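Long-range contacts in Nsp15 (Middle East respiratory syndrome-related coronavirus, PDB 5YVD), which cleaves RNA as an endoribonuclease of the EndoU clan, probably with a preference for uridylate sites, in an assembly of six chains: residues A[76-81]-A[112-117]; A[131-136]-A[177-182]; A[195-200]-A[249-254]; A[201-206]-A[293-298]. All coordinates share one frame; numbering follows the deposited sequence.

Interaction 1 of 4, residues A[76-81]-A[112-117]; sequences QADICY and ALNICF
I115 CG2 packs 3.7 Å from Y81 CB, beside which the Y81 and F117 rings meet obliquely, F117 CE2 lying over one face of Y81 toward its rim. These contacts flank the parallel pairing of strands 79-80 and 115-118, at one border of the mixed sheet of the middle domain. Y81 holds CG anti to its backbone N (chi1 -175°), which brings CG within 3.5 Å of F117 CE2; large rings suit a place between the strands and helix 124-129, whose S124 and K127 touch both. I79 and I115 lie side by side, beta-branched residues at home in strands, I79 CG2 4.2 Å from I115 CG1. The other face carries C80 and C116, small enough for close strand packing. C116 ties the strands together: its N donates to I79 O, and its O accepts from Y81 N at 3.0 Å. Toward the polar edge one more backbone bond, D78 N to N114 O, is followed by side-chain bonds. D78 OD2 receives N114 N at 2.9 Å on its anti side, 25° out of the carboxylate plane. Q76, closing helix 69-74 in a Schellman motif, has its O met by N114 ND2 at 2.9 Å, bent to 134° at the hydrogen.

Interaction 2 of 4, residues A[131-136]-A[177-182]; sequences TPNAIF and KKVNNE
The ammonium group of K178 is gripped from several sides: NZ donates to T131 O at 2.6 Å and to F128 O, with weak bonds to M129 O and, in its own segment, N181 OD1. The approach to T131 O is from above the carbonyl plane, 43° out of it. A lysine suits this place because one ammonium can spread its three N-H over F128 O at the end of helix 124-129, T131 O just beyond it and the weaker partners. F128 adds a cation-pi contact, and the bend at chi3 (70°) places CE, which comes 3.1 Å from T131 O. A134 and K178 form an antiparallel hydrogen-bonded pair, K178 N to A134 O and A134 N to K178 O at 3.0 Å, joining strands 134-138 and 174-178 of the middle-domain sheet. Alanine fits at A134, where F117 and F128 both press on its small CB. Next along, I135 and K177 make a non-hydrogen-bonded pair, and CG1 of I135 touches the aliphatic CG of K177 at 4.1 Å. Beyond the strand, N180 and N181 both have positive phi, forming the two-residue turn of a hairpin that V179 and E182 close by mutual backbone bonds; asparagine tolerates this left-handed conformation better than most residues. The turn is tied back to segment 131-136: N181 N donates to P132 O at 2.9 Å, and N180 N reaches OD1 of N133 at 2.8 Å in a bond close to straight, 166° at the hydrogen.

Interaction 3 of 4, residues A[195-200]-A[249-254]; sequences RSCSDF and IGLYKR. Unlike the reference sequence in segment 249-254: R254 (reference Lys).
F200 and Y252 lie as an offset stack, their ring planes 14° apart and centroids separated by 4.7 Å. The displacement sets F200 CB, rather than its ring, over the centre of Y252, in a CH-pi contact 3.7 Å from the centroid. CG of F200 stands anti to the backbone N (chi1 -169°), and from there the ring runs on to I249, whose side chain it crosses at about a right angle, CZ meeting I249 CB at 3.6 Å. The opposite face of F200 takes R195 CD near its rim, while F200 CZ sits over the centre of the R195 guanidinium. Salt bridges to D293 and E207 hold that guanidinium, so the flat aromatic can pack against a charge already paired. In the plane of the Y252 ring, at its edge, C197 O approaches CE2 to 3.5 Å; C197 SG, compact and apolar, touches L251 CG at 4.2 Å and lies against the start of the Y252 side chain. A tyrosine suits the end of the stack because its hydroxyl reaches water while its ring packs: a water 2.7 Å from Y252 OH, bonded to it, donates to F200 O. An irregular loop thus docks on helix 248-255 of the EndoU domain through an offset aromatic stack.

Interaction 4 of 4, residues A[201-206]-A[293-298]; sequences LPLSDM and DLKLDD
The carboxylate of D297 is the flat group between the segments, and its two oxygens have different neighbours. OD2 accepts a hydrogen bond from S204 OG, modelled so short that its exact length is doubtful. M206 CB and CE both lie on one side of the carboxylate plane, CB 3.6 Å and CE 3.8 Å from OD1, as the M206 and D297 side chains run antiparallel alongside one another. S204 is the N-cap of helix 205-212, its OG also taking the backbone N of E207; a serine suits the place because one hydroxyl can accept from the helix and donate to D297. The contact therefore joins the N-terminal ends of two helices of the EndoU domain, 205-212 and 296-304. D297 lies in the first turn of the second helix, where its negative charge would probably be favoured by the helix dipole. E207 adds another link, its OE2 accepting L296 N. Beside this polar patch, M206 SD rests 3.6 Å from L296 CG, the two side chains set roughly perpendicular; a flexible, unbranched methionine fits between L296, V300 and F218 of helix 215-221. On the other side of S204 in sequence, L203 meets the aliphatic part of K295, the N-cap residue of helix 296-304. K295 bends at chi2 (90°), bringing CD to 3.5 Å from L203 CB.

From the N terminus, interaction 1 closes a 30-residue loop and pairs the first two strands of the middle-domain sheet. Interaction 2 follows in series, closing a 40-residue loop; strands 115-118 and 134-138 are neighbours, so the two contacts touch and run together in one sheet, their centres about 9 Å apart. The chain then passes to the endoribonuclease domain, whose contacts lie about 32 to 37 Å from these between centres and across the chain's centre from interaction 1. There interactions 3 and 4 cross: segments 195-200 and 201-206 are consecutive, but reach over 48 residues to 249-254 and over 86 to 293-298. R195 of interaction 3 reaches both segments of interaction 4.

Interaction 1 of 4, residues A[76-81]-A[112-117]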
loop_
_atom_site.group_PDB
_atom_site.type_symbol
_atom_site.label_atom_id
_atom_site.label_comp_id
_atom_site.label_asym_id
_atom_site.label_seq_id
_atom_site.Cartn_x
_atom_site.Cartn_y
_atom_site.Cartn_z
ATOM N N GLN A 76 -31.487 14.676 -6.390
ATOM C CA GLN A 76 -30.367 15.286 -5.685
ATOM C C GLN A 76 -30.327 14.953 -4.200
ATOM O O GLN A 76 -30.185 15.841 -3.349
ATOM C CB GLN A 76 -30.336 16.795 -5.881
ATOM C CG GLN A 76 -30.158 17.240 -7.317
ATOM C CD GLN A 76 -30.759 18.613 -7.560
ATOM O OE1 GLN A 76 -31.817 18.958 -7.007
ATOM N NE2 GLN A 76 -30.092 19.404 -8.382
ATOM N N ALA A 77 -30.431 13.669 -3.897
ATOM C CA ALA A 77 -30.253 13.205 -2.524
ATOM C C ALA A 77 -28.764 13.145 -2.201
ATOM O O ALA A 77 -28.032 12.381 -2.811
ATOM C CB ALA A 77 -30.887 11.846 -2.339
ATOM N N ASP A 78 -28.334 13.957 -1.239
ATOM C CA ASP A 78 -26.926 14.047 -0.855
ATOM C C ASP A 78 -26.521 12.987 0.193
ATOM O O ASP A 78 -25.412 12.483 0.157
ATOM C CB ASP A 78 -26.599 15.476 -0.349
ATOM C CG ASP A 78 -26.947 16.578 -1.390
ATOM O OD1 ASP A 78 -26.129 16.903 -2.284
ATOM O OD2 ASP A 78 -28.055 17.137 -1.298
ATOM N N ILE A 79 -27.422 12.623 1.098
ATOM C CA ILE A 79 -27.075 11.745 2.238
ATOM C C ILE A 79 -28.338 11.076 2.816
ATOM O O ILE A 79 -29.464 11.539 2.557
ATOM C CB ILE A 79 -26.342 12.587 3.293
ATOM C CG1 ILE A 79 -25.894 11.762 4.490
ATOM C CG2 ILE A 79 -27.211 13.740 3.763
ATOM C CD1 ILE A 79 -24.848 12.491 5.318
ATOM N N CYS A 80 -28.185 9.978 3.553
ATOM C CA CYS A 80 -29.358 9.308 4.109
ATOM C C CYS A 80 -29.431 9.509 5.639
ATOM O O CYS A 80 -28.413 9.694 6.304
ATOM C CB CYS A 80 -29.350 7.814 3.749
ATOM S SG CYS A 80 -29.697 7.382 2.014
ATOM N N TYR A 81 -30.648 9.462 6.190
ATOM C CA TYR A 81 -30.879 9.697 7.611
ATOM C C TYR A 81 -31.028 8.419 8.388
ATOM O O TYR A 81 -32.060 7.767 8.334
ATOM C CB TYR A 81 -32.140 10.527 7.821
ATOM C CG TYR A 81 -32.396 10.931 9.270
ATOM C CD1 TYR A 81 -33.396 10.312 10.023
ATOM C CD2 TYR A 81 -31.647 11.949 9.883
ATOM C CE1 TYR A 81 -33.648 10.686 11.330
ATOM C CE2 TYR A 81 -31.894 12.326 11.200
ATOM C CZ TYR A 81 -32.897 11.689 11.926
ATOM O OH TYR A 81 -33.169 12.074 13.235
ATOM N N ALA A 112 -27.654 22.479 5.151
ATOM C CA ALA A 112 -28.644 22.697 4.101
ATOM C C ALA A 112 -28.396 21.808 2.867
ATOM O O ALA A 112 -28.373 22.301 1.744
ATOM C CB ALA A 112 -28.684 24.167 3.723
ATOM N N LEU A 113 -28.225 20.501 3.088
ATOM C CA LEU A 113 -28.203 19.488 2.010
ATOM C C LEU A 113 -29.571 18.836 1.903
ATOM O O LEU A 113 -30.423 19.065 2.740
ATOM C CB LEU A 113 -27.175 18.377 2.289
ATOM C CG LEU A 113 -25.820 18.753 2.899
ATOM C CD1 LEU A 113 -25.787 18.357 4.370
ATOM C CD2 LEU A 113 -24.664 18.092 2.157
ATOM N N ASN A 114 -29.776 18.007 0.886
ATOM C CA ASN A 114 -31.010 17.210 0.776
ATOM C C ASN A 114 -30.868 15.863 1.481
ATOM O O ASN A 114 -30.288 14.937 0.941
ATOM C CB ASN A 114 -31.389 16.947 -0.689
ATOM C CG ASN A 114 -31.833 18.195 -1.421
ATOM O OD1 ASN A 114 -32.792 18.867 -1.018
ATOM N ND2 ASN A 114 -31.156 18.497 -2.531
ATOM N N ILE A 115 -31.429 15.761 2.670
ATOM C CA ILE A 115 -31.414 14.528 3.445
ATOM C C ILE A 115 -32.604 13.645 3.060
ATOM O O ILE A 115 -33.774 14.095 3.053
ATOM C CB ILE A 115 -31.494 14.824 4.968
ATOM C CG1 ILE A 115 -30.437 15.885 5.344
ATOM C CG2 ILE A 115 -31.393 13.533 5.782
ATOM C CD1 ILE A 115 -30.203 16.028 6.826
ATOM N N CYS A 116 -32.293 12.380 2.786
ATOM C CA CYS A 116 -33.270 11.413 2.362
ATOM C C CYS A 116 -33.708 10.585 3.545
ATOM O O CYS A 116 -32.881 9.937 4.179
ATOM C CB CYS A 116 -32.651 10.508 1.308
ATOM S SG CYS A 116 -33.725 9.150 0.836
ATOM N N PHE A 117 -35.005 10.594 3.837
ATOM C CA PHE A 117 -35.553 9.897 5.011
ATOM C C PHE A 117 -36.433 8.753 4.545
ATOM O O PHE A 117 -36.977 8.811 3.435
ATOM C CB PHE A 117 -36.449 10.835 5.817
ATOM C CG PHE A 117 -35.771 12.049 6.364
ATOM C CD1 PHE A 117 -35.551 13.161 5.570
ATOM C CD2 PHE A 117 -35.417 12.111 7.691
ATOM C CE1 PHE A 117 -34.967 14.299 6.097
ATOM C CE2 PHE A 117 -34.815 13.231 8.212
ATOM C CZ PHE A 117 -34.605 14.330 7.418
#

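Interaction 2 of 4, residues A[131-136]-A[177-182]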
loop_
_atom_site.group_PDB
_atom_site.type_symbol
_atom_site.label_atom_id
_atom_site.label_comp_id
_atom_site.label_asym_id
_atom_site.label_seq_id
_atom_site.Cartn_x
_atom_site.Cartn_y
_atom_site.Cartn_z
ATOM N N THR A 131 -38.035 19.383 8.469
ATOM C CA THR A 131 -36.753 19.626 7.809
ATOM C C THR A 131 -37.056 20.329 6.488
ATOM O O THR A 131 -37.817 19.812 5.697
ATOM C CB THR A 131 -36.033 18.291 7.505
ATOM O OG1 THR A 131 -36.036 17.461 8.669
ATOM C CG2 THR A 131 -34.605 18.512 7.009
ATOM N N PRO A 132 -36.477 21.512 6.247
ATOM C CA PRO A 132 -36.820 22.279 5.037
ATOM C C PRO A 132 -36.456 21.640 3.676
ATOM O O PRO A 132 -37.287 21.648 2.761
ATOM C CB PRO A 132 -36.041 23.602 5.221
ATOM C CG PRO A 132 -34.988 23.302 6.235
ATOM C CD PRO A 132 -35.584 22.269 7.141
ATOM N N ASN A 133 -35.227 21.147 3.529
ATOM C CA ASN A 133 -34.743 20.645 2.247
ATOM C C ASN A 133 -34.495 19.162 2.382
ATOM O O ASN A 133 -33.521 18.755 3.024
ATOM C CB ASN A 133 -33.449 21.358 1.849
ATOM C CG ASN A 133 -33.655 22.842 1.525
ATOM O OD1 ASN A 133 -34.685 23.244 1.042
ATOM N ND2 ASN A 133 -32.637 23.641 1.754
ATOM N N ALA A 134 -35.377 18.345 1.807
ATOM C CA ALA A 134 -35.313 16.892 2.028
ATOM C C ALA A 134 -36.118 16.063 1.043
ATOM O O ALA A 134 -36.950 16.581 0.304
ATOM C CB ALA A 134 -35.781 16.560 3.435
ATOM N N ILE A 135 -35.865 14.755 1.088
ATOM C CA ILE A 135 -36.534 13.749 0.264
ATOM C C ILE A 135 -37.122 12.674 1.192
ATOM O O ILE A 135 -36.489 12.268 2.177
ATOM C CB ILE A 135 -35.506 13.130 -0.718
ATOM C CG1 ILE A 135 -35.137 14.153 -1.788
ATOM C CG2 ILE A 135 -36.021 11.847 -1.368
ATOM C CD1 ILE A 135 -33.890 13.799 -2.559
ATOM N N PHE A 136 -38.336 12.220 0.901
ATOM C CA PHE A 136 -38.942 11.163 1.706
ATOM C C PHE A 136 -39.315 9.982 0.843
ATOM O O PHE A 136 -39.885 10.159 -0.237
ATOM C CB PHE A 136 -40.173 11.645 2.452
ATOM C CG PHE A 136 -40.617 10.691 3.523
ATOM C CD1 PHE A 136 -41.757 9.922 3.376
ATOM C CD2 PHE A 136 -39.846 10.520 4.651
ATOM C CE1 PHE A 136 -42.127 9.010 4.353
ATOM C CE2 PHE A 136 -40.212 9.628 5.634
ATOM C CZ PHE A 136 -41.352 8.864 5.486
ATOM N N LYS A 177 -40.477 15.279 -2.086
ATOM C CA LYS A 177 -39.357 16.187 -1.992
ATOM C C LYS A 177 -39.832 17.506 -1.435
ATOM O O LYS A 177 -40.906 17.993 -1.801
ATOM C CB LYS A 177 -38.701 16.383 -3.363
ATOM C CG LYS A 177 -37.463 17.236 -3.300
ATOM C CD LYS A 177 -36.655 17.169 -4.574
ATOM C CE LYS A 177 -35.314 17.866 -4.400
ATOM N NZ LYS A 177 -34.733 18.267 -5.705
ATOM N N LYS A 178 -39.033 18.065 -0.537
ATOM C CA LYS A 178 -39.281 19.385 0.038
ATOM C C LYS A 178 -38.108 20.318 -0.260
ATOM O O LYS A 178 -36.945 19.909 -0.203
ATOM C CB LYS A 178 -39.456 19.269 1.553
ATOM C CG LYS A 178 -40.900 19.112 1.987
ATOM C CD LYS A 178 -41.014 18.723 3.443
ATOM C CE LYS A 178 -40.625 19.853 4.377
ATOM N NZ LYS A 178 -40.404 19.324 5.757
ATOM N N VAL A 179 -38.430 21.563 -0.583
ATOM C CA VAL A 179 -37.438 22.614 -0.772
ATOM C C VAL A 179 -37.990 23.864 -0.121
ATOM O O VAL A 179 -39.047 24.326 -0.515
ATOM C CB VAL A 179 -37.187 22.893 -2.277
ATOM C CG1 VAL A 179 -36.357 24.162 -2.477
ATOM C CG2 VAL A 179 -36.519 21.692 -2.957
ATOM N N ASN A 180 -37.280 24.398 0.872
ATOM C CA ASN A 180 -37.734 25.552 1.669
ATOM C C ASN A 180 -38.951 25.208 2.502
ATOM O O ASN A 180 -39.840 26.024 2.667
ATOM C CB ASN A 180 -38.037 26.775 0.780
ATOM C CG ASN A 180 -36.816 27.257 0.026
ATOM O OD1 ASN A 180 -35.840 27.698 0.627
ATOM N ND2 ASN A 180 -36.862 27.176 -1.292
ATOM N N ASN A 181 -38.984 23.983 3.009
ATOM C CA ASN A 181 -40.136 23.459 3.751
ATOM C C ASN A 181 -41.431 23.455 2.911
ATOM O O ASN A 181 -42.543 23.540 3.436
ATOM C CB ASN A 181 -40.325 24.229 5.071
ATOM C CG ASN A 181 -40.616 23.301 6.250
ATOM O OD1 ASN A 181 -39.830 22.407 6.534
ATOM N ND2 ASN A 181 -41.733 23.518 6.943
ATOM N N GLU A 182 -41.262 23.354 1.598
ATOM C CA GLU A 182 -42.372 23.353 0.653
ATOM C C GLU A 182 -42.230 22.136 -0.288
ATOM O O GLU A 182 -41.179 21.926 -0.930
ATOM C CB GLU A 182 -42.382 24.674 -0.147
ATOM C CG GLU A 182 -42.695 25.940 0.663
ATOM C CD GLU A 182 -44.039 26.570 0.312
ATOM O OE1 GLU A 182 -45.009 25.807 0.117
ATOM O OE2 GLU A 182 -44.134 27.823 0.226
#

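Interaction 3 of 4, residues A[195-200]-A[249-254]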
loop_
_atom_site.group_PDB
_atom_site.type_symbol
_atom_site.label_atom_id
_atom_site.label_comp_id
_atom_site.label_asym_id
_atom_site.label_seq_id
_atom_site.Cartn_x
_atom_site.Cartn_y
_atom_site.Cartn_z
ATOM N N ARG A 195 -32.388 -2.360 -16.747
ATOM C CA ARG A 195 -31.996 -3.692 -17.206
ATOM C C ARG A 195 -30.563 -3.647 -17.685
ATOM O O ARG A 195 -29.948 -2.566 -17.763
ATOM C CB ARG A 195 -32.904 -4.164 -18.341
ATOM C CG ARG A 195 -34.336 -4.361 -17.906
ATOM C CD ARG A 195 -35.261 -4.645 -19.074
ATOM N NE ARG A 195 -35.478 -3.445 -19.878
ATOM C CZ ARG A 195 -36.446 -3.303 -20.774
ATOM N NH1 ARG A 195 -37.318 -4.287 -20.980
ATOM N NH2 ARG A 195 -36.541 -2.164 -21.465
ATOM N N SER A 196 -30.030 -4.811 -18.029
ATOM C CA SER A 196 -28.666 -4.878 -18.545
ATOM C C SER A 196 -28.513 -6.071 -19.457
ATOM O O SER A 196 -29.431 -6.871 -19.585
ATOM C CB SER A 196 -27.670 -5.010 -17.397
ATOM O OG SER A 196 -27.635 -6.351 -16.955
ATOM N N CYS A 197 -27.337 -6.203 -20.057
ATOM C CA CYS A 197 -27.109 -7.247 -21.055
ATOM C C CYS A 197 -27.071 -8.653 -20.506
ATOM O O CYS A 197 -27.187 -9.602 -21.271
ATOM C CB CYS A 197 -25.841 -6.972 -21.861
ATOM S SG CYS A 197 -26.193 -5.784 -23.172
ATOM N N SER A 198 -26.912 -8.779 -19.191
ATOM C CA SER A 198 -26.920 -10.077 -18.533
ATOM C C SER A 198 -28.324 -10.391 -18.006
ATOM O O SER A 198 -28.813 -11.503 -18.181
ATOM C CB SER A 198 -25.885 -10.111 -17.407
ATOM O OG SER A 198 -26.362 -9.428 -16.271
ATOM N N ASP A 199 -28.967 -9.407 -17.379
ATOM C CA ASP A 199 -30.340 -9.562 -16.881
ATOM C C ASP A 199 -31.327 -8.646 -17.646
ATOM O O ASP A 199 -31.492 -7.472 -17.288
ATOM C CB ASP A 199 -30.381 -9.280 -15.371
ATOM C CG ASP A 199 -31.793 -9.121 -14.852
ATOM O OD1 ASP A 199 -32.561 -10.097 -14.862
ATOM O OD2 ASP A 199 -32.152 -7.999 -14.450
ATOM N N PHE A 200 -31.967 -9.190 -18.691
ATOM C CA PHE A 200 -32.887 -8.420 -19.544
ATOM C C PHE A 200 -34.148 -9.226 -19.885
ATOM O O PHE A 200 -34.071 -10.300 -20.498
ATOM C CB PHE A 200 -32.208 -7.968 -20.859
ATOM C CG PHE A 200 -33.027 -6.960 -21.656
ATOM C CD1 PHE A 200 -32.699 -5.620 -21.652
ATOM C CD2 PHE A 200 -34.144 -7.356 -22.383
ATOM C CE1 PHE A 200 -33.455 -4.699 -22.352
ATOM C CE2 PHE A 200 -34.908 -6.435 -23.073
ATOM C CZ PHE A 200 -34.564 -5.100 -23.048
ATOM N N ILE A 249 -32.408 -2.131 -25.460
ATOM C CA ILE A 249 -32.944 -3.372 -26.013
ATOM C C ILE A 249 -32.236 -3.724 -27.346
ATOM O O ILE A 249 -31.970 -4.897 -27.630
ATOM C CB ILE A 249 -34.479 -3.308 -26.152
ATOM C CG1 ILE A 249 -35.050 -4.672 -26.589
ATOM C CG2 ILE A 249 -34.886 -2.204 -27.121
ATOM C CD1 ILE A 249 -36.565 -4.751 -26.510
ATOM N N GLY A 250 -31.915 -2.708 -28.141
ATOM C CA GLY A 250 -31.179 -2.909 -29.385
ATOM C C GLY A 250 -29.733 -3.350 -29.158
ATOM O O GLY A 250 -29.207 -4.191 -29.891
ATOM N N LEU A 251 -29.101 -2.779 -28.140
ATOM C CA LEU A 251 -27.766 -3.194 -27.739
ATOM C C LEU A 251 -27.761 -4.614 -27.196
ATOM O O LEU A 251 -26.870 -5.400 -27.529
ATOM C CB LEU A 251 -27.169 -2.227 -26.691
ATOM C CG LEU A 251 -25.873 -2.653 -26.003
ATOM C CD1 LEU A 251 -24.803 -2.888 -27.035
ATOM C CD2 LEU A 251 -25.378 -1.633 -25.004
ATOM N N TYR A 252 -28.716 -4.935 -26.334
ATOM C CA TYR A 252 -28.830 -6.300 -25.815
ATOM C C TYR A 252 -29.015 -7.297 -26.956
ATOM O O TYR A 252 -28.277 -8.303 -27.055
ATOM C CB TYR A 252 -30.008 -6.407 -24.861
ATOM C CG TYR A 252 -30.405 -7.807 -24.489
ATOM C CD1 TYR A 252 -31.566 -8.365 -24.979
ATOM C CD2 TYR A 252 -29.634 -8.564 -23.625
ATOM C CE1 TYR A 252 -31.939 -9.644 -24.633
ATOM C CE2 TYR A 252 -30.004 -9.843 -23.262
ATOM C CZ TYR A 252 -31.154 -10.375 -23.776
ATOM O OH TYR A 252 -31.542 -11.645 -23.437
ATOM N N LYS A 253 -29.987 -7.019 -27.821
ATOM C CA LYS A 253 -30.316 -7.955 -28.889
ATOM C C LYS A 253 -29.073 -8.227 -29.672
ATOM O O LYS A 253 -28.769 -9.360 -30.038
ATOM C CB LYS A 253 -31.376 -7.375 -29.826
ATOM C CG LYS A 253 -31.655 -8.250 -31.019
ATOM C CD LYS A 253 -32.852 -7.760 -31.797
ATOM C CE LYS A 253 -33.051 -8.581 -33.065
ATOM N NZ LYS A 253 -31.922 -8.392 -34.010
ATOM N N ARG A 254 -28.345 -7.156 -29.910
ATOM C CA ARG A 254 -27.179 -7.214 -30.728
ATOM C C ARG A 254 -26.102 -8.072 -30.103
ATOM O O ARG A 254 -25.607 -8.992 -30.731
ATOM C CB ARG A 254 -26.647 -5.811 -30.945
ATOM C CG ARG A 254 -25.303 -5.779 -31.639
ATOM C CD ARG A 254 -25.440 -6.277 -33.059
ATOM N NE ARG A 254 -24.166 -6.698 -33.604
ATOM C CZ ARG A 254 -24.003 -7.204 -34.820
ATOM N NH1 ARG A 254 -25.032 -7.339 -35.656
ATOM N NH2 ARG A 254 -22.792 -7.573 -35.199
HETATM O O HOH W 1 -30.512 -11.880 -20.265
HETATM O O HOH W 2 -34.173 -11.334 -22.980
#

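Interaction 4 of 4, residues A[201-206]-A[293-298]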
loop_
_atom_site.group_PDB
_atom_site.type_symbol
_atom_site.label_atom_id
_atom_site.label_comp_id
_atom_site.label_asym_id
_atom_site.label_seq_id
_atom_site.Cartn_x
_atom_site.Cartn_y
_atom_site.Cartn_z
ATOM N N LEU A 201 -35.309 -8.688 -19.521
ATOM C CA LEU A 201 -36.568 -9.344 -19.813
ATOM C C LEU A 201 -37.495 -8.371 -20.490
ATOM O O LEU A 201 -37.663 -7.263 -20.010
ATOM C CB LEU A 201 -37.225 -9.890 -18.544
ATOM C CG LEU A 201 -37.056 -11.407 -18.339
ATOM C CD1 LEU A 201 -35.606 -11.794 -18.011
ATOM C CD2 LEU A 201 -38.026 -11.906 -17.263
ATOM N N PRO A 202 -38.118 -8.799 -21.605
ATOM C CA PRO A 202 -39.013 -7.911 -22.322
ATOM C C PRO A 202 -40.222 -7.588 -21.471
ATOM O O PRO A 202 -40.566 -8.352 -20.578
ATOM C CB PRO A 202 -39.400 -8.717 -23.569
ATOM C CG PRO A 202 -39.248 -10.127 -23.165
ATOM C CD PRO A 202 -38.078 -10.145 -22.213
ATOM N N LEU A 203 -40.839 -6.453 -21.743
ATOM C CA LEU A 203 -41.867 -5.921 -20.882
ATOM C C LEU A 203 -43.176 -5.648 -21.614
ATOM O O LEU A 203 -44.136 -5.242 -20.989
ATOM C CB LEU A 203 -41.366 -4.625 -20.244
ATOM C CG LEU A 203 -40.280 -4.739 -19.178
ATOM C CD1 LEU A 203 -39.663 -3.368 -18.904
ATOM C CD2 LEU A 203 -40.837 -5.362 -17.899
ATOM N N SER A 204 -43.216 -5.886 -22.925
ATOM C CA SER A 204 -44.396 -5.617 -23.738
ATOM C C SER A 204 -44.354 -6.481 -25.000
ATOM O O SER A 204 -43.338 -7.087 -25.313
ATOM C CB SER A 204 -44.412 -4.147 -24.139
ATOM O OG SER A 204 -43.490 -3.924 -25.200
ATOM N N ASP A 205 -45.446 -6.517 -25.745
ATOM C CA ASP A 205 -45.488 -7.304 -26.970
ATOM C C ASP A 205 -44.524 -6.782 -28.029
ATOM O O ASP A 205 -43.853 -7.546 -28.728
ATOM C CB ASP A 205 -46.905 -7.316 -27.523
ATOM C CG ASP A 205 -47.764 -8.359 -26.873
ATOM O OD1 ASP A 205 -47.215 -9.392 -26.424
ATOM O OD2 ASP A 205 -48.988 -8.132 -26.825
ATOM N N MET A 206 -44.463 -5.469 -28.147
ATOM C CA MET A 206 -43.508 -4.843 -29.042
ATOM C C MET A 206 -42.077 -5.268 -28.680
ATOM O O MET A 206 -41.312 -5.667 -29.558
ATOM C CB MET A 206 -43.659 -3.327 -29.007
ATOM C CG MET A 206 -43.041 -2.635 -30.196
ATOM S SD MET A 206 -42.794 -0.877 -29.870
ATOM C CE MET A 206 -44.393 -0.236 -30.353
ATOM N N ASP A 293 -32.220 2.827 -21.488
ATOM C CA ASP A 293 -33.067 1.647 -21.436
ATOM C C ASP A 293 -34.511 2.073 -21.194
ATOM O O ASP A 293 -35.020 1.988 -20.083
ATOM C CB ASP A 293 -32.581 0.714 -20.329
ATOM C CG ASP A 293 -33.485 -0.468 -20.124
ATOM O OD1 ASP A 293 -33.441 -1.050 -19.034
ATOM O OD2 ASP A 293 -34.230 -0.838 -21.047
ATOM N N LEU A 294 -35.164 2.558 -22.235
ATOM C CA LEU A 294 -36.594 2.827 -22.154
ATOM C C LEU A 294 -37.363 1.603 -22.605
ATOM O O LEU A 294 -36.903 0.861 -23.476
ATOM C CB LEU A 294 -36.988 3.997 -23.052
ATOM C CG LEU A 294 -36.353 5.325 -22.671
ATOM C CD1 LEU A 294 -36.407 6.277 -23.870
ATOM C CD2 LEU A 294 -37.020 5.918 -21.425
ATOM N N LYS A 295 -38.536 1.411 -22.016
ATOM C CA LYS A 295 -39.549 0.553 -22.605
ATOM C C LYS A 295 -39.614 0.951 -24.069
ATOM O O LYS A 295 -39.677 2.139 -24.377
ATOM C CB LYS A 295 -40.889 0.793 -21.925
ATOM C CG LYS A 295 -41.995 -0.171 -22.323
ATOM C CD LYS A 295 -42.025 -1.393 -21.420
ATOM C CE LYS A 295 -42.667 -1.100 -20.069
ATOM N NZ LYS A 295 -44.138 -0.870 -20.135
ATOM N N LEU A 296 -39.549 -0.015 -24.978
ATOM C CA LEU A 296 -39.457 0.318 -26.407
ATOM C C LEU A 296 -40.709 1.059 -26.891
ATOM O O LEU A 296 -40.619 1.992 -27.686
ATOM C CB LEU A 296 -39.238 -0.936 -27.237
ATOM C CG LEU A 296 -39.336 -0.841 -28.759
ATOM C CD1 LEU A 296 -38.206 -0.008 -29.338
ATOM C CD2 LEU A 296 -39.323 -2.241 -29.339
ATOM N N ASP A 297 -41.870 0.650 -26.390
ATOM C CA ASP A 297 -43.113 1.349 -26.679
ATOM C C ASP A 297 -43.015 2.832 -26.325
ATOM O O ASP A 297 -43.490 3.702 -27.054
ATOM C CB ASP A 297 -44.270 0.751 -25.884
ATOM C CG ASP A 297 -44.430 -0.728 -26.101
ATOM O OD1 ASP A 297 -45.373 -1.098 -26.814
ATOM O OD2 ASP A 297 -43.624 -1.508 -25.549
ATOM N N ASP A 298 -42.405 3.126 -25.195
ATOM C CA ASP A 298 -42.268 4.521 -24.788
ATOM C C ASP A 298 -41.323 5.313 -25.728
ATOM O O ASP A 298 -41.577 6.485 -26.077
ATOM C CB ASP A 298 -41.812 4.576 -23.327
ATOM C CG ASP A 298 -42.875 4.045 -22.365
ATOM O OD1 ASP A 298 -44.083 4.116 -22.692
ATOM O OD2 ASP A 298 -42.507 3.588 -21.267
#